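Local coordinates for protein putative ABC transporter (Thermobispora bispora, PDB 4PE6) that probably binds a carbohydrate or related solute for an ABC transporter, and holds (2R,3S)-2,3,4-trihydroxybutanoic acid in this crystal, at residues A67-Q70 and V71-K75; Q96-I99 and Q100-C103; K169-L172 and A173-Q177. All blocks are in the same frame, centred on the assembly; numbering follows the deposited sequence.

Contact 1. Residues A67-Q70 and V71-K75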
ATOM      1  N   ALA A  67     -15.369   3.952   6.883  1.00 31.74           N
ATOM      2  CA  ALA A  67     -14.970   5.117   7.642  1.00 30.21           C
ATOM      3  C   ALA A  67     -15.746   5.302   8.943  1.00 29.90           C
ATOM      4  O   ALA A  67     -15.186   5.738   9.942  1.00 28.21           O
ATOM      5  CB  ALA A  67     -15.113   6.349   6.769  1.00 30.79           C
ATOM      6  N   THR A  68     -17.037   4.976   8.944  1.00 30.20           N
ATOM      7  CA  THR A  68     -17.863   5.288  10.104  1.00 30.64           C
ATOM      8  C   THR A  68     -17.369   4.561  11.355  1.00 29.79           C
ATOM      9  O   THR A  68     -17.295   5.155  12.430  1.00 28.90           O
ATOM     10  CB  THR A  68     -19.348   4.978   9.832  1.00 32.40           C
ATOM     11  OG1 THR A  68     -19.761   5.716   8.680  1.00 32.75           O
ATOM     12  CG2 THR A  68     -20.226   5.364  11.030  1.00 33.25           C
ATOM     13  N   GLU A  69     -17.000   3.290  11.228  1.00 29.62           N
ATOM     14  CA  GLU A  69     -16.519   2.575  12.414  1.00 30.14           C
ATOM     15  C   GLU A  69     -15.104   3.027  12.792  1.00 27.01           C
ATOM     16  O   GLU A  69     -14.786   3.116  13.965  1.00 26.64           O
ATOM     17  CB  GLU A  69     -16.606   1.051  12.264  1.00 32.46           C
ATOM     18  CG  GLU A  69     -16.241   0.257  13.542  1.00 34.51           C
ATOM     19  CD  GLU A  69     -16.967   0.707  14.816  1.00 36.87           C
ATOM     20  OE1 GLU A  69     -18.208   0.946  14.796  1.00 40.31           O
ATOM     21  OE2 GLU A  69     -16.294   0.793  15.868  1.00 37.71           O
ATOM     22  N   GLN A  70     -14.269   3.346  11.813  1.00 24.89           N
ATOM     23  CA  GLN A  70     -12.928   3.868  12.115  1.00 22.95           C
ATOM     24  C   GLN A  70     -13.015   5.157  12.944  1.00 22.42           C
ATOM     25  O   GLN A  70     -12.262   5.361  13.898  1.00 21.78           O
ATOM     26  CB  GLN A  70     -12.129   4.145  10.840  1.00 21.95           C
ATOM     27  CG  GLN A  70     -10.707   4.603  11.116  1.00 20.77           C
ATOM     28  CD  GLN A  70      -9.815   4.698   9.902  1.00 20.00           C
ATOM     29  OE1 GLN A  70     -10.283   4.895   8.788  1.00 19.82           O
ATOM     30  NE2 GLN A  70      -8.491   4.593  10.125  1.00 19.24           N
ATOM     31  N   VAL A  71     -13.955   6.024  12.588  1.00 22.60           N
ATOM     32  CA  VAL A  71     -14.126   7.272  13.324  1.00 22.51           C
ATOM     33  C   VAL A  71     -14.479   6.961  14.776  1.00 22.52           C
ATOM     34  O   VAL A  71     -13.897   7.535  15.694  1.00 22.30           O
ATOM     35  CB  VAL A  71     -15.196   8.173  12.673  1.00 23.32           C
ATOM     36  CG1 VAL A  71     -15.527   9.344  13.584  1.00 23.84           C
ATOM     37  CG2 VAL A  71     -14.704   8.661  11.311  1.00 23.10           C
ATOM     38  N   ALA A  72     -15.419   6.043  14.985  1.00 23.15           N
ATOM     39  CA  ALA A  72     -15.757   5.595  16.342  1.00 23.53           C
ATOM     40  C   ALA A  72     -14.539   5.023  17.057  1.00 22.90           C
ATOM     41  O   ALA A  72     -14.295   5.332  18.213  1.00 22.97           O
ATOM     42  CB  ALA A  72     -16.875   4.552  16.318  1.00 24.62           C
ATOM     43  N   GLN A  73     -13.772   4.191  16.367  1.00 22.37           N
ATOM     44  CA  GLN A  73     -12.585   3.611  16.980  1.00 22.08           C
ATOM     45  C   GLN A  73     -11.552   4.663  17.397  1.00 21.65           C
ATOM     46  O   GLN A  73     -10.912   4.537  18.444  1.00 21.60           O
ATOM     47  CB  GLN A  73     -11.964   2.587  16.048  1.00 21.77           C
ATOM     48  CG  GLN A  73     -12.790   1.326  15.899  1.00 22.79           C
ATOM     49  CD  GLN A  73     -12.224   0.394  14.839  1.00 22.82           C
ATOM     50  OE1 GLN A  73     -11.562   0.830  13.885  1.00 22.01           O
ATOM     51  NE2 GLN A  73     -12.473  -0.900  15.004  1.00 23.53           N
ATOM     52  N   ILE A  74     -11.380   5.691  16.581  1.00 21.44           N
ATOM     53  CA  ILE A  74     -10.442   6.738  16.927  1.00 21.32           C
ATOM     54  C   ILE A  74     -10.893   7.469  18.205  1.00 22.18           C
ATOM     55  O   ILE A  74     -10.081   7.721  19.088  1.00 22.26           O
ATOM     56  CB  ILE A  74     -10.206   7.687  15.734  1.00 21.17           C
ATOM     57  CG1 ILE A  74      -9.477   6.923  14.622  1.00 20.74           C
ATOM     58  CG2 ILE A  74      -9.439   8.925  16.175  1.00 21.18           C
ATOM     59  CD1 ILE A  74      -9.238   7.703  13.339  1.00 20.81           C
ATOM     60  N   LYS A  75     -12.189   7.741  18.343  1.00 23.42           N
ATOM     61  CA  LYS A  75     -12.688   8.340  19.576  1.00 24.43           C
ATOM     62  C   LYS A  75     -12.418   7.449  20.794  1.00 24.99           C
ATOM     63  O   LYS A  75     -12.030   7.950  21.844  1.00 25.40           O
ATOM     64  CB  LYS A  75     -14.164   8.689  19.455  1.00 25.25           C
ATOM     65  CG  LYS A  75     -14.416   9.732  18.384  1.00 25.46           C
ATOM     66  CD  LYS A  75     -15.885   9.855  18.046  1.00 26.58           C
ATOM     67  CE  LYS A  75     -16.098  10.966  17.025  1.00 26.95           C
ATOM     68  NZ  LYS A  75     -17.513  11.020  16.619  1.00 27.96           N
TER

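Contact 2. Residues Q96-I99 and Q100-C103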
ATOM      1  N   GLN A  96     -11.825  13.846   8.910  1.00 24.34           N
ATOM      2  CA  GLN A  96     -11.307  15.187   9.146  1.00 25.10           C
ATOM      3  C   GLN A  96     -11.715  15.735  10.528  1.00 25.02           C
ATOM      4  O   GLN A  96     -10.868  16.242  11.251  1.00 24.79           O
ATOM      5  CB  GLN A  96     -11.702  16.153   8.020  1.00 26.42           C
ATOM      6  CG  GLN A  96     -10.610  16.461   7.005  1.00 27.02           C
ATOM      7  CD  GLN A  96     -10.259  15.290   6.094  1.00 27.25           C
ATOM      8  OE1 GLN A  96     -10.063  14.176   6.548  1.00 28.02           O
ATOM      9  NE2 GLN A  96     -10.141  15.553   4.814  1.00 27.94           N
ATOM     10  N   PRO A  97     -13.004  15.625  10.897  1.00 25.61           N
ATOM     11  CA  PRO A  97     -13.389  16.171  12.209  1.00 25.83           C
ATOM     12  C   PRO A  97     -12.685  15.472  13.379  1.00 24.87           C
ATOM     13  O   PRO A  97     -12.206  16.134  14.284  1.00 24.77           O
ATOM     14  CB  PRO A  97     -14.907  15.958  12.243  1.00 26.74           C
ATOM     15  CG  PRO A  97     -15.309  16.025  10.793  1.00 27.21           C
ATOM     16  CD  PRO A  97     -14.184  15.337  10.063  1.00 26.24           C
ATOM     17  N   VAL A  98     -12.583  14.149  13.355  1.00 24.30           N
ATOM     18  CA  VAL A  98     -11.970  13.468  14.486  1.00 23.66           C
ATOM     19  C   VAL A  98     -10.470  13.699  14.503  1.00 22.87           C
ATOM     20  O   VAL A  98      -9.866  13.711  15.571  1.00 22.76           O
ATOM     21  CB  VAL A  98     -12.322  11.966  14.569  1.00 23.62           C
ATOM     22  CG1 VAL A  98     -11.557  11.146  13.546  1.00 23.11           C
ATOM     23  CG2 VAL A  98     -12.061  11.447  15.978  1.00 23.62           C
ATOM     24  N   ILE A  99      -9.877  13.909  13.330  1.00 22.47           N
ATOM     25  CA  ILE A  99      -8.454  14.253  13.262  1.00 22.01           C
ATOM     26  C   ILE A  99      -8.259  15.593  13.945  1.00 22.76           C
ATOM     27  O   ILE A  99      -7.350  15.756  14.753  1.00 22.42           O
ATOM     28  CB  ILE A  99      -7.906  14.208  11.817  1.00 21.50           C
ATOM     29  CG1 ILE A  99      -7.759  12.743  11.368  1.00 20.92           C
ATOM     30  CG2 ILE A  99      -6.574  14.930  11.706  1.00 21.37           C
ATOM     31  CD1 ILE A  99      -7.445  12.570   9.889  1.00 20.71           C
ATOM     32  N   GLN A 100      -9.134  16.549  13.657  1.00 23.79           N
ATOM     33  CA  GLN A 100      -9.035  17.847  14.310  1.00 24.68           C
ATOM     34  C   GLN A 100      -9.291  17.734  15.813  1.00 24.69           C
ATOM     35  O   GLN A 100      -8.684  18.451  16.598  1.00 25.11           O
ATOM     36  CB  GLN A 100      -9.979  18.847  13.661  1.00 26.18           C
ATOM     37  CG  GLN A 100      -9.814  20.275  14.175  1.00 27.38           C
ATOM     38  CD  GLN A 100      -8.468  20.855  13.827  1.00 27.58           C
ATOM     39  OE1 GLN A 100      -8.130  20.978  12.658  1.00 28.53           O
ATOM     40  NE2 GLN A 100      -7.684  21.206  14.839  1.00 28.01           N
ATOM     41  N   GLN A 101     -10.176  16.820  16.216  1.00 24.72           N
ATOM     42  CA  GLN A 101     -10.448  16.581  17.627  1.00 24.85           C
ATOM     43  C   GLN A 101      -9.189  16.064  18.331  1.00 24.36           C
ATOM     44  O   GLN A 101      -8.850  16.501  19.447  1.00 24.55           O
ATOM     45  CB  GLN A 101     -11.617  15.584  17.782  1.00 25.50           C
ATOM     46  CG  GLN A 101     -11.969  15.236  19.224  1.00 26.36           C
ATOM     47  CD  GLN A 101     -13.006  14.141  19.343  1.00 27.03           C
ATOM     48  OE1 GLN A 101     -13.857  13.975  18.469  1.00 27.94           O
ATOM     49  NE2 GLN A 101     -12.945  13.387  20.441  1.00 27.21           N
ATOM     50  N   ALA A 102      -8.499  15.128  17.685  1.00 23.41           N
ATOM     51  CA  ALA A 102      -7.246  14.615  18.199  1.00 23.21           C
ATOM     52  C   ALA A 102      -6.216  15.736  18.371  1.00 23.75           C
ATOM     53  O   ALA A 102      -5.600  15.848  19.417  1.00 23.79           O
ATOM     54  CB  ALA A 102      -6.698  13.518  17.294  1.00 22.44           C
ATOM     55  N   CYS A 103      -6.055  16.580  17.354  1.00 24.70           N
ATOM     56  CA  CYS A 103      -5.075  17.662  17.426  1.00 25.83           C
ATOM     57  C   CYS A 103      -5.425  18.656  18.539  1.00 27.07           C
ATOM     58  O   CYS A 103      -4.543  19.135  19.266  1.00 26.88           O
ATOM     59  CB  CYS A 103      -4.978  18.388  16.082  1.00 26.56           C
ATOM     60  SG  CYS A 103      -4.222  17.373  14.771  1.00 27.39           S
TER

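Contact 3. Residues K169-L172 and A173-Q177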
ATOM      1  N   LYS A 169      -6.973   4.966 -15.801  1.00 19.86           N
ATOM      2  CA  LYS A 169      -7.842   5.340 -16.920  1.00 21.21           C
ATOM      3  C   LYS A 169      -7.092   6.249 -17.896  1.00 22.28           C
ATOM      4  O   LYS A 169      -7.192   6.091 -19.113  1.00 22.73           O
ATOM      5  CB  LYS A 169      -9.117   6.016 -16.426  1.00 21.91           C
ATOM      6  CG  LYS A 169     -10.086   5.065 -15.713  1.00 22.15           C
ATOM      7  CD  LYS A 169     -11.403   5.749 -15.380  1.00 23.37           C
ATOM      8  CE  LYS A 169     -11.211   6.880 -14.385  1.00 24.09           C
ATOM      9  NZ  LYS A 169     -12.495   7.409 -13.841  1.00 25.12           N
ATOM     10  N   LYS A 170      -6.336   7.194 -17.354  1.00 23.41           N
ATOM     11  CA  LYS A 170      -5.543   8.106 -18.179  1.00 25.07           C
ATOM     12  C   LYS A 170      -4.552   7.374 -19.082  1.00 24.54           C
ATOM     13  O   LYS A 170      -4.451   7.662 -20.269  1.00 25.85           O
ATOM     14  CB  LYS A 170      -4.796   9.080 -17.296  1.00 26.83           C
ATOM     15  CG  LYS A 170      -4.154  10.198 -18.078  1.00 29.54           C
ATOM     16  CD  LYS A 170      -3.313  11.082 -17.176  1.00 31.72           C
ATOM     17  CE  LYS A 170      -2.625  12.180 -17.986  1.00 34.26           C
ATOM     18  NZ  LYS A 170      -1.200  12.328 -17.567  1.00 35.45           N
ATOM     19  N   ILE A 171      -3.817   6.433 -18.514  1.00 23.20           N
ATOM     20  CA  ILE A 171      -2.877   5.639 -19.273  1.00 22.74           C
ATOM     21  C   ILE A 171      -3.616   4.806 -20.323  1.00 22.72           C
ATOM     22  O   ILE A 171      -3.187   4.738 -21.477  1.00 23.41           O
ATOM     23  CB  ILE A 171      -2.005   4.775 -18.347  1.00 21.80           C
ATOM     24  CG1 ILE A 171      -1.104   5.683 -17.511  1.00 21.97           C
ATOM     25  CG2 ILE A 171      -1.187   3.754 -19.137  1.00 21.63           C
ATOM     26  CD1 ILE A 171      -0.407   4.964 -16.367  1.00 21.35           C
ATOM     27  N   LEU A 172      -4.730   4.188 -19.952  1.00 22.22           N
ATOM     28  CA  LEU A 172      -5.492   3.402 -20.912  1.00 22.39           C
ATOM     29  C   LEU A 172      -5.925   4.245 -22.108  1.00 23.74           C
ATOM     30  O   LEU A 172      -5.924   3.762 -23.231  1.00 23.94           O
ATOM     31  CB  LEU A 172      -6.731   2.783 -20.271  1.00 21.69           C
ATOM     32  CG  LEU A 172      -6.451   1.528 -19.457  1.00 20.95           C
ATOM     33  CD1 LEU A 172      -7.662   1.219 -18.601  1.00 20.51           C
ATOM     34  CD2 LEU A 172      -6.124   0.371 -20.374  1.00 20.73           C
ATOM     35  N   ALA A 173      -6.272   5.501 -21.863  1.00 25.15           N
ATOM     36  CA  ALA A 173      -6.721   6.404 -22.927  1.00 26.94           C
ATOM     37  C   ALA A 173      -5.632   6.659 -23.979  1.00 28.31           C
ATOM     38  O   ALA A 173      -5.941   7.033 -25.117  1.00 29.23           O
ATOM     39  CB  ALA A 173      -7.200   7.713 -22.321  1.00 27.66           C
ATOM     40  N   GLU A 174      -4.372   6.472 -23.598  1.00 28.93           N
ATOM     41  CA  GLU A 174      -3.249   6.606 -24.520  1.00 31.41           C
ATOM     42  C   GLU A 174      -3.049   5.378 -25.409  1.00 30.98           C
ATOM     43  O   GLU A 174      -2.222   5.408 -26.317  1.00 30.97           O
ATOM     44  CB  GLU A 174      -1.964   6.883 -23.748  1.00 32.90           C
ATOM     45  CG  GLU A 174      -2.011   8.184 -22.972  1.00 34.86           C
ATOM     46  CD  GLU A 174      -0.830   8.365 -22.051  1.00 36.66           C
ATOM     47  OE1 GLU A 174       0.071   7.486 -22.020  1.00 37.60           O
ATOM     48  OE2 GLU A 174      -0.815   9.403 -21.364  1.00 38.93           O
ATOM     49  N   TYR A 175      -3.790   4.302 -25.136  1.00 30.46           N
ATOM     50  CA  TYR A 175      -3.774   3.097 -25.964  1.00 29.95           C
ATOM     51  C   TYR A 175      -5.192   2.787 -26.505  1.00 30.42           C
ATOM     52  O   TYR A 175      -5.898   1.921 -25.978  1.00 30.04           O
ATOM     53  CB  TYR A 175      -3.211   1.906 -25.159  1.00 29.09           C
ATOM     54  CG  TYR A 175      -1.767   2.056 -24.705  1.00 29.07           C
ATOM     55  CD1 TYR A 175      -1.437   2.823 -23.585  1.00 28.54           C
ATOM     56  CD2 TYR A 175      -0.732   1.425 -25.386  1.00 29.08           C
ATOM     57  CE1 TYR A 175      -0.127   2.963 -23.174  1.00 28.89           C
ATOM     58  CE2 TYR A 175       0.584   1.552 -24.974  1.00 29.44           C
ATOM     59  CZ  TYR A 175       0.887   2.316 -23.867  1.00 29.27           C
ATOM     60  OH  TYR A 175       2.199   2.449 -23.462  1.00 29.92           O
ATOM     61  N   PRO A 176      -5.613   3.488 -27.576  1.00 32.48           N
ATOM     62  CA  PRO A 176      -6.936   3.340 -28.203  1.00 32.68           C
ATOM     63  C   PRO A 176      -7.276   1.916 -28.639  1.00 32.44           C
ATOM     64  O   PRO A 176      -8.437   1.554 -28.661  1.00 32.91           O
ATOM     65  CB  PRO A 176      -6.834   4.226 -29.459  1.00 34.20           C
ATOM     66  CG  PRO A 176      -5.780   5.215 -29.146  1.00 34.55           C
ATOM     67  CD  PRO A 176      -4.793   4.498 -28.274  1.00 33.21           C
ATOM     68  N   GLN A 177      -6.282   1.118 -29.003  1.00 32.52           N
ATOM     69  CA  GLN A 177      -6.535  -0.237 -29.468  1.00 33.38           C
ATOM     70  C   GLN A 177      -6.656  -1.235 -28.314  1.00 30.85           C
ATOM     71  O   GLN A 177      -6.856  -2.417 -28.545  1.00 31.21           O
ATOM     72  CB  GLN A 177      -5.433  -0.697 -30.431  1.00 36.36           C
ATOM     73  CG  GLN A 177      -5.207   0.234 -31.614  1.00 39.41           C
ATOM     74  CD  GLN A 177      -6.486   0.514 -32.365  1.00 42.95           C
ATOM     75  OE1 GLN A 177      -6.850   1.673 -32.591  1.00 48.15           O
ATOM     76  NE2 GLN A 177      -7.189  -0.547 -32.753  1.00 44.80           N
TER

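Contact 1. Residues A67-Q70 and V71-K75
A bend about the CB-CG bond of Glu69 (chi2 51°) folds its carboxylate back against Gln73, whose CG stands beside its own backbone N (chi1 -70°). Glu69 OE2 thereby comes to rest 3.5 Å from Gln73 CG, with Ala72 CB at 3.8 Å from the same oxygen. The two long side chains cross at about a right angle, and what meets is oxygen against methylene, the carboxylate plane standing at 88° to the amide; the amide turns elsewhere, giving NE2 to Asn60 O. With an alanine here in place of Gln73, the Asn60 carbonyl is likely to lose this donor, and the Glu69 carboxylate the methylene it lies against. One residue on, the extended Gln70 passes Ile74, with Gln70 CG and Ile74 CD1 4.1 Å apart. Its buried amide is gripped by three bonds, OE1 taking Ala90 N while NE2 reaches Ser24 OG and Asn88 O, which should fix its rotation. Regular i to i+4 bonds run beneath, such as Gln73 N to Glu69 O at 2.8 Å, and Val71 CG2 lies 3.3 Å from Ala67 O. Helix 67-78 follows strand 55-60 and leads to strand 84-88: Ile74 packs on Leu85 and Ile87 of that strand, Gln70 also touches Ile87, and helix 96-104 flanks the helix.

Contact 2. Residues Q96-I99 and Q100-C103
Val98 and Gln101 cross obliquely one helical turn apart, the single pair of side chains to meet here, with Val98 CG2 4.0 Å from Gln101 OE1. Val98 takes a less common helix rotamer (chi1 76°): CG1 is wedged between backbone N and carbonyl carbon, while CG2 lies anti to the N and meets the amide oxygen. The Gln101 chain is extended as far as its amide, and it is its CB that rests on the backbone, 3.4 Å from Val98 O. Ile99 and Cys103 share another face of the helix. With SG placed beside the Cys103 backbone N (chi1 -69°), the sulfur sits 3.5 Å from Ile99 O, the same carbonyl that accepts the Cys103 N-H at 3.0 Å. The sulfur is then joined to Cys120 in a disulfide, which ties this helix to the loop between strands 108-112 and 122-126.

The helix is the connection of a beta-alpha-beta unit, strand 84-88, helix 96-104 and strand 108-112, in the Rossmann-like lobe of a periplasmic binding protein. Its inner face is apolar: Ile99 packs on Val109 and Val111 of strand 108-112 and on Cys120, and Ala102 touches both Val109 and Leu78 of helix 67-78. Pro97 stands in the first turn, where its lack of an N-H costs the helix no bond; its carbonyl takes Gln101 N at 2.9 Å. Two glutamines bond within the neighbourhood of the helix: Gln96 NE2 reaches back to Pro92 O, and Gln100, bent at chi2, passes its NE2 to Asp104 OD1.

Contact 3. Residues K169-L172 and A173-Q177
Lys169 meets Ala173 through the backbone: Ala173 N donates to Lys169 O at 3.0 Å in an ordinary i to i+4 helical bond, while the Lys169 ammonium turns back to a salt bridge with Glu166. Next, the Lys170 carbonyl oxygen lies 3.4 Å from Ala173 CB and 3.7 Å from Glu174 CG. Lys170 NZ stays 4.8 Å from Glu174 OE2, too far for a salt bridge, though the opposite charges may still attract weakly. Ile171 carries the change of pattern. Its carbonyl oxygen takes Glu174 N at 3.0 Å from above the carbonyl plane, an i to i+3 bond, and also lies in the plane of the Tyr175 ring, at its edge, 3.3 Å from Tyr175 CD1. Tyr175 CG stands beside its backbone N (chi1 -63°), which turns the ring edge back toward Ile171, where Ile171 CG2 touches Tyr175 CE1 at 4.2 Å. Leu172 completes the step, its oxygen accepting Tyr175 N at 2.9 Å across a type I beta turn that leads the chain out of the helix. The phenol oxygen reaches Glu141 and Lys137 of helix 128-142. Leu140 of the same helix is touched by Ile171, Leu172 and Tyr175, and Leu172 also lies on Val178 and Thr180 of strand 178-185, the edge strand that the chain enters next.

Contacts 1 and 2 lie on neighbouring helices of one lobe, their centres 11 Å apart, and touch directly: Ile74 CG2 packs on Val98 CG2 at 3.6 Å, with Lys75 CG at 3.8 Å from the same methyl. Contact 3 belongs to the other lobe, its centre 38 Å from contact 1 and 39 Å from contact 2, with nearest atoms about 21 and 20 Å away. The bound trihydroxybutanoic acid is held by none of the three; the Gln70 side chain is about 11 Å from it. In sequence, the helix of contact 2 leads into strand 108-112, followed by the pocket residue Asp113, and Pro160, also of the pocket, lies near the start of the helix carrying residues 169-172.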